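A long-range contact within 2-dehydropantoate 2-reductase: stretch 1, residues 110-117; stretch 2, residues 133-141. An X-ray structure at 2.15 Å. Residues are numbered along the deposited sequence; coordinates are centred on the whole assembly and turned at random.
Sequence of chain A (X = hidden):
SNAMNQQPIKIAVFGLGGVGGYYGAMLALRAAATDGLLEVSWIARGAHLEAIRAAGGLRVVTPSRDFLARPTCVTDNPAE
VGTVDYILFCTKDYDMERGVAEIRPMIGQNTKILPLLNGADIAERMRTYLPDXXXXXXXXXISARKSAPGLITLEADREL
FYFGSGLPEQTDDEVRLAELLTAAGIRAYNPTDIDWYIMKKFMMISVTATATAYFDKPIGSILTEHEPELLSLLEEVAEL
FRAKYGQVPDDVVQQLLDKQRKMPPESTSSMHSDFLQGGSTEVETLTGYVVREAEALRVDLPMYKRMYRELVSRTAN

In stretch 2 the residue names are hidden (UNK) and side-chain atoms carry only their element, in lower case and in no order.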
# COMPACT_ATOMS: atom_id res chain seq x y z
N ASN A 110 -8.18 -1.58 -20.79
CA ASN A 110 -7.00 -0.82 -20.43
C ASN A 110 -6.62 -0.84 -18.96
O ASN A 110 -5.58 -0.27 -18.58
CB ASN A 110 -7.17 0.64 -20.89
CG ASN A 110 -7.33 0.75 -22.42
OD1 ASN A 110 -6.61 0.07 -23.18
ND2 ASN A 110 -8.28 1.58 -22.86
N THR A 111 -7.44 -1.50 -18.12
CA THR A 111 -7.35 -1.28 -16.68
C THR A 111 -6.07 -1.80 -16.09
O THR A 111 -5.64 -2.92 -16.41
CB THR A 111 -8.53 -1.89 -15.91
OG1 THR A 111 -9.73 -1.45 -16.51
CG2 THR A 111 -8.51 -1.44 -14.41
N LYS A 112 -5.47 -0.98 -15.23
CA LYS A 112 -4.29 -1.35 -14.42
C LYS A 112 -4.66 -1.19 -12.94
O LYS A 112 -5.29 -0.21 -12.56
CB LYS A 112 -3.06 -0.50 -14.74
CG LYS A 112 -2.66 -0.47 -16.24
CD LYS A 112 -2.23 -1.87 -16.69
CE LYS A 112 -1.76 -1.90 -18.12
NZ LYS A 112 -2.82 -1.59 -19.04
N ILE A 113 -4.29 -2.18 -12.14
CA ILE A 113 -4.64 -2.22 -10.76
C ILE A 113 -3.35 -2.07 -9.98
O ILE A 113 -2.35 -2.75 -10.29
CB ILE A 113 -5.33 -3.56 -10.39
CG1 ILE A 113 -6.56 -3.79 -11.28
CG2 ILE A 113 -5.74 -3.55 -8.95
CD1 ILE A 113 -7.09 -5.18 -11.19
N LEU A 114 -3.41 -1.16 -9.00
CA LEU A 114 -2.33 -0.87 -8.05
C LEU A 114 -2.74 -1.21 -6.61
O LEU A 114 -3.44 -0.43 -5.98
CB LEU A 114 -2.01 0.63 -8.08
CG LEU A 114 -0.69 1.09 -8.69
CD1 LEU A 114 -0.44 2.59 -8.51
CD2 LEU A 114 0.40 0.27 -8.02
N PRO A 115 -2.26 -2.35 -6.08
CA PRO A 115 -2.48 -2.57 -4.67
C PRO A 115 -1.49 -1.73 -3.87
O PRO A 115 -0.27 -1.78 -4.11
CB PRO A 115 -2.18 -4.09 -4.49
CG PRO A 115 -1.85 -4.63 -5.86
CD PRO A 115 -1.47 -3.44 -6.69
N LEU A 116 -1.99 -0.92 -2.94
CA LEU A 116 -1.10 -0.09 -2.14
C LEU A 116 -0.92 -0.62 -0.69
O LEU A 116 -0.27 0.02 0.14
CB LEU A 116 -1.54 1.38 -2.19
CG LEU A 116 -1.67 1.96 -3.63
CD1 LEU A 116 -2.36 3.31 -3.62
CD2 LEU A 116 -0.28 2.00 -4.38
N LEU A 117 -1.43 -1.81 -0.44
CA LEU A 117 -1.46 -2.48 0.87
C LEU A 117 -0.08 -3.03 1.26
O LEU A 117 0.75 -3.33 0.40
CB LEU A 117 -2.44 -3.69 0.83
CG LEU A 117 -3.82 -3.65 0.13
CD1 LEU A 117 -3.62 -3.34 -1.33
CD2 LEU A 117 -4.63 -4.97 0.30
N UNK A 133 -0.18 -8.29 -16.78
CA UNK A 133 -0.06 -7.01 -17.40
C UNK A 133 -1.03 -6.04 -16.70
O UNK A 133 -0.78 -4.84 -16.68
c UNK A 133 -0.32 -7.25 -18.91
c UNK A 133 -1.68 -6.70 -19.40
o UNK A 133 0.82 -6.85 -19.68
N UNK A 134 -2.10 -6.58 -16.11
CA UNK A 134 -3.16 -5.78 -15.46
C UNK A 134 -2.74 -5.31 -14.04
O UNK A 134 -3.10 -4.23 -13.59
c UNK A 134 -5.55 -5.87 -14.51
c UNK A 134 -4.53 -6.57 -15.39
c UNK A 134 -5.12 -6.78 -16.80
N UNK A 135 -1.97 -6.11 -13.33
CA UNK A 135 -1.69 -5.81 -11.93
C UNK A 135 -0.27 -5.25 -11.82
O UNK A 135 0.66 -5.92 -12.19
c UNK A 135 -1.93 -7.06 -11.01
c UNK A 135 -3.38 -7.58 -11.13
c UNK A 135 -1.52 -6.78 -9.55
N UNK A 136 -0.14 -4.01 -11.36
CA UNK A 136 1.16 -3.44 -11.06
C UNK A 136 1.45 -3.58 -9.56
O UNK A 136 0.63 -4.06 -8.83
c UNK A 136 0.63 0.83 -13.12
c UNK A 136 0.42 1.86 -14.04
c UNK A 136 0.98 -0.67 -15.01
c UNK A 136 0.91 -0.46 -13.61
c UNK A 136 0.49 1.62 -15.42
n UNK A 136 1.27 -1.99 -15.22
c UNK A 136 0.77 0.38 -15.93
c UNK A 136 1.13 -1.72 -12.99
c UNK A 136 1.20 -1.98 -11.47
c UNK A 136 1.36 -2.63 -14.02
N UNK A 137 2.65 -3.21 -9.12
CA UNK A 137 3.06 -3.28 -7.73
C UNK A 137 3.16 -1.87 -7.21
O UNK A 137 3.54 -0.96 -7.96
c UNK A 137 5.64 -6.11 -7.84
c UNK A 137 5.58 -7.40 -8.64
c UNK A 137 4.44 -5.31 -8.22
n UNK A 137 6.81 -8.21 -8.49
c UNK A 137 4.43 -3.94 -7.61
N UNK A 138 2.83 -1.67 -5.95
CA UNK A 138 2.95 -0.35 -5.36
C UNK A 138 3.15 -0.43 -3.86
O UNK A 138 2.87 -1.46 -3.25
N UNK A 139 3.70 0.65 -3.28
CA UNK A 139 3.70 0.81 -1.85
C UNK A 139 3.79 2.29 -1.48
O UNK A 139 4.36 3.10 -2.22
s UNK A 139 6.48 0.71 -1.49
c UNK A 139 4.84 0.01 -1.20
N UNK A 140 3.22 2.64 -0.33
CA UNK A 140 3.13 4.04 0.12
C UNK A 140 3.81 4.19 1.47
O UNK A 140 3.89 3.23 2.22
c UNK A 140 1.07 4.49 -1.29
c UNK A 140 1.66 4.56 0.11
c UNK A 140 0.76 3.78 1.09
N UNK A 141 4.39 5.36 1.74
CA UNK A 141 4.83 5.73 3.08
C UNK A 141 4.02 6.95 3.45
O UNK A 141 4.17 8.02 2.86
c UNK A 141 6.32 6.05 3.10
c UNK A 141 7.78 4.24 4.00
c UNK A 141 8.32 3.25 1.48
c UNK A 141 8.90 2.64 2.57
c UNK A 141 7.22 4.87 2.92
c UNK A 141 8.65 3.13 3.84
o UNK A 141 9.72 1.54 2.40
c UNK A 141 7.48 4.36 1.65
O HOH W 1 1.78 -4.30 -4.84
O HOH W 2 2.37 0.09 1.20

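Position 133 carries three side-chain atoms, a carbon bearing one oxygen and one carbon. This branched hydroxyl identifies Thr133. Its side chain comes no nearer than 5.0 Å, Thr133 CG2 to Lys112 CE, and contact comes through the backbone, with Thr133 O 3.3 Å from Lys112 CD.

At position 134 one carbon carries two others, with no heteroatom. One branch carbon lies 3.7 Å from Ile113 CD1, and the backbone oxygen of 134 accepts a hydrogen bond from Ile113 N (2.8 Å). A three-carbon fork is valine, Val134; its CG1 also approaches Thr111 O at 3.5 Å.

Position 135 repeats the fork. Its branches lie at the margin of contact, one 4.4 Å from Ile113 CD1 and the other 4.3 Å from Pro115 CG. This is Val135, whose CA sits 3.5 Å from Ile113 O in a CA-H...O contact.

Position 136 has ten side-chain atoms: one carbon leading to fused five- and six-membered rings that hold eight carbons and one nitrogen. Lys112 CB lies 3.9 Å from the centroid of the six-membered ring and only 5° off its normal, a CH-pi contact over the face. The indole defines Trp136. The backbone Trp136 N donates to Ile113 O (2.8 Å), while Trp136 O lies 3.1 Å from Pro115 CD.

Position 137 has four carbons in a row ending in nitrogen; the CA-to-CB bond points away from stretch 1. The unbranched amine is Lys137, with Lys137 O 3.4 Å from Leu114 CD2.

Position 138 has no side-chain atoms and is therefore Gly138. An ideal CB here would point toward stretch 1 and clash with Leu114 CD2 at 2.7 Å and Leu116 CD2 at 2.8 Å.

Position 139 shows one carbon and then one sulfur, with the CA-to-CB bond pointing away from stretch 1: Cys139.

Position 140 is another three-carbon fork, its CA-to-CB bond now directed toward stretch 1, with one branch carbon 4.2 Å from Leu116 CB. It is Val140.

Position 141 has one carbon, then a six-carbon ring bearing an oxygen. The phenol is Tyr141, which makes no contact with stretch 1.

The contact thus changes character along its length. Ile113 uses both its N and O to bridge the backbone around Val135, while Lys112 covers the Trp136 ring. Farther on, waters link the two backbones: one accepts from Gly138 N (3.0 Å) and donates weakly to Pro115 O (3.3 Å), and a second accepts from Val140 N (3.1 Å) and donates to Leu116 O (2.8 Å). Leu114 CD2 and Leu116 CD2 pack against Gly138, 3.7 Å from its N and 4.1 Å from its CA respectively.

Stretch 2 (133-141) TVVWKGCVY
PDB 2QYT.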